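PDB 1U53: secreted protein ASP-2 from Necator americanus, which is a hookworm vaccine antigen of the pathogenesis-related-1 (CAP) family, whose precise molecular role is not settled. Local coordinates for residues 146-151 against 159-164; 84-89 against 132-137. One frame throughout, in Å; residues are numbered along the deposited sequence.

Contact 1 is the disulfide-bridged hairpin of strands 146-151 and 159-164; contact 2 sets the edge strand 84-89 of the same sheet against the start of helix 133-138. Their centres lie about 10 Å apart, and strand 159-164 joins them, with its second edge paired to strand 84-89. At the shared border Tyr163 O stands 2.7 Å from Gly84 N, a probable hydrogen bond, while Gln162 NE2 lies 2.8 Å from Glu85 OE2. Tyr163 connects the two side-chain clusters: its ring belongs to the hairpin, yet Tyr163 CD2 packs 3.5 Å from Gln137 CG of the helix. Both contacts belong to the core of the CAP fold.

Contact 1 of 2, residues 146-151 against 159-164; sequences LGCYVE and VVCQYG
Cys148 and Cys161 face each other across an antiparallel hairpin and are joined by a disulfide, SG to SG 2.1 Å. They form a non-hydrogen-bonded pair with CA atoms only 4.0 Å apart, which suits cysteine because both side chains leave the same face close enough for their sulfurs to bond. Both SG atoms lie anti to their own carbonyl carbons, and the bridge turns through a chi3 of 104°. On the same face, Leu146 and Tyr163 run side by side: with CG anti to the backbone N (chi1 178°), Leu146 brings CD1 to 3.5 Å from CE1 of the Tyr163 ring. Farther along, branched Val150 and Val159 suit extended backbone and meet through their CG2 methyls at 4.0 Å. Between these pairs, Gly147 and Gln162 exchange two backbone hydrogen bonds, Gln162 N to Gly147 O being nearly straight at 2.8 Å; Tyr149 and Val160 do the same. Helix 14-32 covers the disulfide face through Phe20, and Trp108 of helix 97-109 touches Cys161 and Tyr163. Beyond the first shell, the Tyr163 hydroxyl is hydrogen-bonded to His24. On the other face, the extended chain of Gln162 carries its amide to Thr62 as well as Glu85, and Tyr149 OH reaches Asn10 O and Lys68. The hairpin is thus tied covalently on one face, while the buried polar ends on both faces find partners, which should restrain their orientation.

Contact 2 of 2, residues 84-89 against 132-137; sequences GENIFM and VGHYTQ
Asn86, on the edge strand of the CAP-fold sheet, reaches His134 in the first turn of helix 133-138. The short segments' axes approach to 8.6 Å, a gap that polar side chains and a water bridge. Asn86 has CG anti to its carbonyl carbon (chi1 -82°), which directs the amide at the helix. Its ND2 donates to His134 O at 3.1 Å, coming in from the side of the carbonyl rather than head-on, with a C=O...N angle of 119°; the same nitrogen also bonds to Tyr163 OH. An amide suits this place because ND2 donates while OD1 can accept from a water. Asn86 OD1 also sits at the edge of the imidazole, 3.2 Å from His134 CD2, with amide and ring planes turned 58° apart. The His134 ring stacks on Trp108, and its ND1 is hydrogen-bonded to Glu111, which fixes the ring's rotation. Gly84 suits its position by having no side chain, for Gln137, bent at chi2, lays its terminal amide against the glycine CA. An ordered water lies 2.8 Å from Asn86 OD1 and 3.0 Å from Gly133 O, with more acceptors in reach than it has protons.

Contact 1 of 2, residues 146-151 against 159-164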
loop_
_atom_site.group_PDB
_atom_site.type_symbol
_atom_site.label_atom_id
_atom_site.label_comp_id
_atom_site.label_asym_id
_atom_site.label_seq_id
_atom_site.Cartn_x
_atom_site.Cartn_y
_atom_site.Cartn_z
ATOM N N LEU A 146 5.708 -5.567 -2.336
ATOM C CA LEU A 146 4.740 -5.571 -1.264
ATOM C C LEU A 146 4.878 -6.881 -0.540
ATOM O O LEU A 146 5.036 -7.919 -1.186
ATOM C CB LEU A 146 3.310 -5.515 -1.876
ATOM C CG LEU A 146 2.177 -5.553 -0.861
ATOM C CD1 LEU A 146 2.196 -4.277 -0.051
ATOM C CD2 LEU A 146 0.799 -5.688 -1.564
ATOM N N GLY A 147 4.803 -6.871 0.787
ATOM C CA GLY A 147 4.751 -8.154 1.513
ATOM C C GLY A 147 3.970 -7.868 2.786
ATOM O O GLY A 147 4.238 -6.863 3.435
ATOM N N CYS A 148 3.007 -8.725 3.148
ATOM C CA CYS A 148 2.188 -8.446 4.321
ATOM C C CYS A 148 1.995 -9.676 5.182
ATOM O O CYS A 148 2.190 -10.789 4.732
ATOM C CB CYS A 148 0.789 -7.980 3.854
ATOM S SG CYS A 148 0.804 -6.682 2.589
ATOM N N TYR A 149 1.522 -9.453 6.398
ATOM C CA TYR A 149 1.174 -10.579 7.265
ATOM C C TYR A 149 -0.024 -10.197 8.114
ATOM O O TYR A 149 -0.122 -9.040 8.569
ATOM C CB TYR A 149 2.374 -10.959 8.134
ATOM C CG TYR A 149 2.248 -12.327 8.789
ATOM C CD1 TYR A 149 2.694 -13.475 8.121
ATOM C CD2 TYR A 149 1.654 -12.469 10.048
ATOM C CE1 TYR A 149 2.527 -14.718 8.707
ATOM C CE2 TYR A 149 1.500 -13.701 10.628
ATOM C CZ TYR A 149 1.944 -14.825 9.966
ATOM O OH TYR A 149 1.822 -16.075 10.569
ATOM N N VAL A 150 -0.919 -11.165 8.349
ATOM C CA VAL A 150 -2.113 -11.013 9.203
ATOM C C VAL A 150 -1.981 -11.999 10.328
ATOM O O VAL A 150 -1.797 -13.227 10.085
ATOM C CB VAL A 150 -3.396 -11.329 8.448
ATOM C CG1 VAL A 150 -4.623 -11.166 9.350
ATOM C CG2 VAL A 150 -3.499 -10.458 7.161
ATOM N N GLU A 151 -2.029 -11.475 11.549
ATOM C CA GLU A 151 -1.887 -12.299 12.747
ATOM C C GLU A 151 -3.144 -12.250 13.578
ATOM O O GLU A 151 -3.646 -11.175 13.877
ATOM C CB GLU A 151 -0.719 -11.784 13.594
ATOM C CG GLU A 151 -0.451 -12.586 14.900
ATOM C CD GLU A 151 0.085 -14.000 14.706
ATOM O OE1 GLU A 151 0.159 -14.487 13.565
ATOM O OE2 GLU A 151 0.390 -14.665 15.747
ATOM N N VAL A 159 -2.721 -6.509 11.165
ATOM C CA VAL A 159 -2.272 -6.597 9.768
ATOM C C VAL A 159 -1.137 -5.635 9.598
ATOM O O VAL A 159 -1.254 -4.449 9.937
ATOM C CB VAL A 159 -3.391 -6.147 8.814
ATOM C CG1 VAL A 159 -2.934 -6.105 7.365
ATOM C CG2 VAL A 159 -4.639 -7.062 8.991
ATOM N N VAL A 160 -0.074 -6.117 9.000
ATOM C CA VAL A 160 1.050 -5.267 8.667
ATOM C C VAL A 160 1.415 -5.515 7.223
ATOM O O VAL A 160 1.627 -6.652 6.827
ATOM C CB VAL A 160 2.258 -5.654 9.563
ATOM C CG1 VAL A 160 3.515 -4.812 9.233
ATOM C CG2 VAL A 160 1.924 -5.441 11.021
ATOM N N CYS A 161 1.517 -4.446 6.418
ATOM C CA CYS A 161 2.147 -4.554 5.090
ATOM C C CYS A 161 3.444 -3.746 5.055
ATOM O O CYS A 161 3.507 -2.667 5.654
ATOM C CB CYS A 161 1.246 -3.970 4.004
ATOM S SG CYS A 161 -0.119 -5.081 3.564
ATOM N N GLN A 162 4.474 -4.266 4.403
ATOM C CA GLN A 162 5.669 -3.440 4.196
ATOM C C GLN A 162 5.894 -3.262 2.693
ATOM O O GLN A 162 5.370 -4.015 1.892
ATOM C CB GLN A 162 6.903 -3.997 4.937
ATOM C CG GLN A 162 6.748 -3.755 6.436
ATOM C CD GLN A 162 7.770 -4.465 7.327
ATOM O OE1 GLN A 162 8.665 -5.133 6.821
ATOM N NE2 GLN A 162 7.647 -4.295 8.665
ATOM N N TYR A 163 6.716 -2.264 2.346
ATOM C CA TYR A 163 6.723 -1.656 1.006
ATOM C C TYR A 163 8.166 -1.334 0.613
ATOM O O TYR A 163 8.857 -0.572 1.349
ATOM C CB TYR A 163 5.957 -0.326 1.108
ATOM C CG TYR A 163 4.482 -0.534 1.346
ATOM C CD1 TYR A 163 3.602 -0.633 0.272
ATOM C CD2 TYR A 163 3.963 -0.581 2.639
ATOM C CE1 TYR A 163 2.216 -0.841 0.512
ATOM C CE2 TYR A 163 2.570 -0.777 2.884
ATOM C CZ TYR A 163 1.723 -0.858 1.832
ATOM O OH TYR A 163 0.389 -1.084 2.108
ATOM N N GLY A 164 8.616 -1.895 -0.515
ATOM C CA GLY A 164 10.007 -1.697 -1.056
ATOM C C GLY A 164 9.990 -0.991 -2.385
ATOM O O GLY A 164 9.331 -1.485 -3.264
#

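Contact 2 of 2, residues 84-89 against 132-137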
loop_
_atom_site.group_PDB
_atom_site.type_symbol
_atom_site.label_atom_id
_atom_site.label_comp_id
_atom_site.label_asym_id
_atom_site.label_seq_id
_atom_site.Cartn_x
_atom_site.Cartn_y
_atom_site.Cartn_z
ATOM N N GLY A 84 8.906 0.723 3.710
ATOM C CA GLY A 84 7.830 1.502 4.337
ATOM C C GLY A 84 6.873 0.521 5.016
ATOM O O GLY A 84 7.063 -0.715 4.959
ATOM N N GLU A 85 5.839 1.053 5.670
ATOM C CA GLU A 85 4.995 0.162 6.454
ATOM C C GLU A 85 3.628 0.803 6.710
ATOM O O GLU A 85 3.547 2.016 7.074
ATOM C CB GLU A 85 5.644 -0.092 7.801
ATOM C CG GLU A 85 4.848 -1.086 8.722
ATOM C CD GLU A 85 5.619 -1.288 10.013
ATOM O OE1 GLU A 85 5.650 -0.339 10.844
ATOM O OE2 GLU A 85 6.286 -2.345 10.148
ATOM N N ASN A 86 2.568 -0.002 6.548
ATOM C CA ASN A 86 1.193 0.410 6.947
ATOM C C ASN A 86 0.697 -0.618 7.925
ATOM O O ASN A 86 0.928 -1.807 7.751
ATOM C CB ASN A 86 0.248 0.357 5.753
ATOM C CG ASN A 86 0.347 1.597 4.882
ATOM O OD1 ASN A 86 0.717 2.665 5.400
ATOM N ND2 ASN A 86 -0.082 1.507 3.617
ATOM N N ILE A 87 0.017 -0.164 8.987
ATOM C CA ILE A 87 -0.504 -1.145 9.952
ATOM C C ILE A 87 -2.021 -0.955 10.134
ATOM O O ILE A 87 -2.567 0.136 9.856
ATOM C CB ILE A 87 0.210 -1.059 11.328
ATOM C CG1 ILE A 87 -0.013 0.304 11.981
ATOM C CG2 ILE A 87 1.691 -1.416 11.164
ATOM C CD1 ILE A 87 0.646 0.399 13.385
ATOM N N PHE A 88 -2.720 -2.029 10.520
ATOM C CA PHE A 88 -4.190 -1.975 10.655
ATOM C C PHE A 88 -4.594 -2.973 11.707
ATOM O O PHE A 88 -3.943 -4.016 11.865
ATOM C CB PHE A 88 -4.875 -2.347 9.320
ATOM C CG PHE A 88 -6.375 -2.611 9.415
ATOM C CD1 PHE A 88 -7.288 -1.581 9.329
ATOM C CD2 PHE A 88 -6.844 -3.913 9.564
ATOM C CE1 PHE A 88 -8.698 -1.849 9.396
ATOM C CE2 PHE A 88 -8.240 -4.195 9.667
ATOM C CZ PHE A 88 -9.153 -3.131 9.576
ATOM N N MET A 89 -5.662 -2.678 12.437
ATOM C CA MET A 89 -6.166 -3.723 13.341
ATOM C C MET A 89 -7.685 -3.694 13.367
ATOM O O MET A 89 -8.320 -2.644 13.173
ATOM C CB MET A 89 -5.636 -3.564 14.760
ATOM C CG MET A 89 -6.043 -2.234 15.405
ATOM S SD MET A 89 -5.470 -2.169 17.104
ATOM C CE MET A 89 -6.720 -3.129 17.879
ATOM N N VAL A 132 -3.008 11.160 5.742
ATOM C CA VAL A 132 -3.109 10.436 4.471
ATOM C C VAL A 132 -1.949 9.497 4.194
ATOM O O VAL A 132 -1.802 9.004 3.085
ATOM C CB VAL A 132 -3.310 11.382 3.282
ATOM C CG1 VAL A 132 -4.717 12.035 3.345
ATOM C CG2 VAL A 132 -2.202 12.399 3.259
ATOM N N GLY A 133 -1.103 9.266 5.198
ATOM C CA GLY A 133 0.145 8.584 4.951
ATOM C C GLY A 133 0.023 7.094 4.655
ATOM O O GLY A 133 0.944 6.483 4.106
ATOM N N HIS A 134 -1.115 6.494 4.978
ATOM C CA HIS A 134 -1.274 5.089 4.581
ATOM C C HIS A 134 -1.632 5.029 3.096
ATOM O O HIS A 134 -1.117 4.200 2.361
ATOM C CB HIS A 134 -2.348 4.375 5.405
ATOM C CG HIS A 134 -2.113 4.419 6.881
ATOM N ND1 HIS A 134 -2.812 5.271 7.715
ATOM C CD2 HIS A 134 -1.268 3.720 7.673
ATOM C CE1 HIS A 134 -2.403 5.089 8.963
ATOM N NE2 HIS A 134 -1.456 4.166 8.961
ATOM N N TYR A 135 -2.567 5.867 2.642
ATOM C CA TYR A 135 -2.837 5.996 1.214
ATOM C C TYR A 135 -1.611 6.323 0.382
ATOM O O TYR A 135 -1.369 5.658 -0.646
ATOM C CB TYR A 135 -3.942 7.068 0.985
ATOM C CG TYR A 135 -4.006 7.541 -0.459
ATOM C CD1 TYR A 135 -4.600 6.769 -1.431
ATOM C CD2 TYR A 135 -3.410 8.745 -0.842
ATOM C CE1 TYR A 135 -4.654 7.186 -2.749
ATOM C CE2 TYR A 135 -3.454 9.168 -2.164
ATOM C CZ TYR A 135 -4.057 8.375 -3.097
ATOM O OH TYR A 135 -4.099 8.781 -4.396
ATOM N N THR A 136 -0.839 7.322 0.800
ATOM C CA THR A 136 0.283 7.766 -0.047
ATOM C C THR A 136 1.317 6.642 -0.185
ATOM O O THR A 136 1.994 6.536 -1.199
ATOM C CB THR A 136 0.954 9.054 0.498
ATOM O OG1 THR A 136 1.387 8.820 1.848
ATOM C CG2 THR A 136 -0.017 10.180 0.489
ATOM N N GLN A 137 1.465 5.802 0.851
ATOM C CA GLN A 137 2.349 4.659 0.681
ATOM C C GLN A 137 1.767 3.614 -0.308
ATOM O O GLN A 137 2.487 3.044 -1.111
ATOM C CB GLN A 137 2.737 4.044 2.044
ATOM C CG GLN A 137 3.597 2.796 1.930
ATOM C CD GLN A 137 4.978 3.024 1.245
ATOM O OE1 GLN A 137 5.130 2.884 -0.004
ATOM N NE2 GLN A 137 5.991 3.296 2.059
HETATM O O HOH W 1 2.779 4.490 5.482
#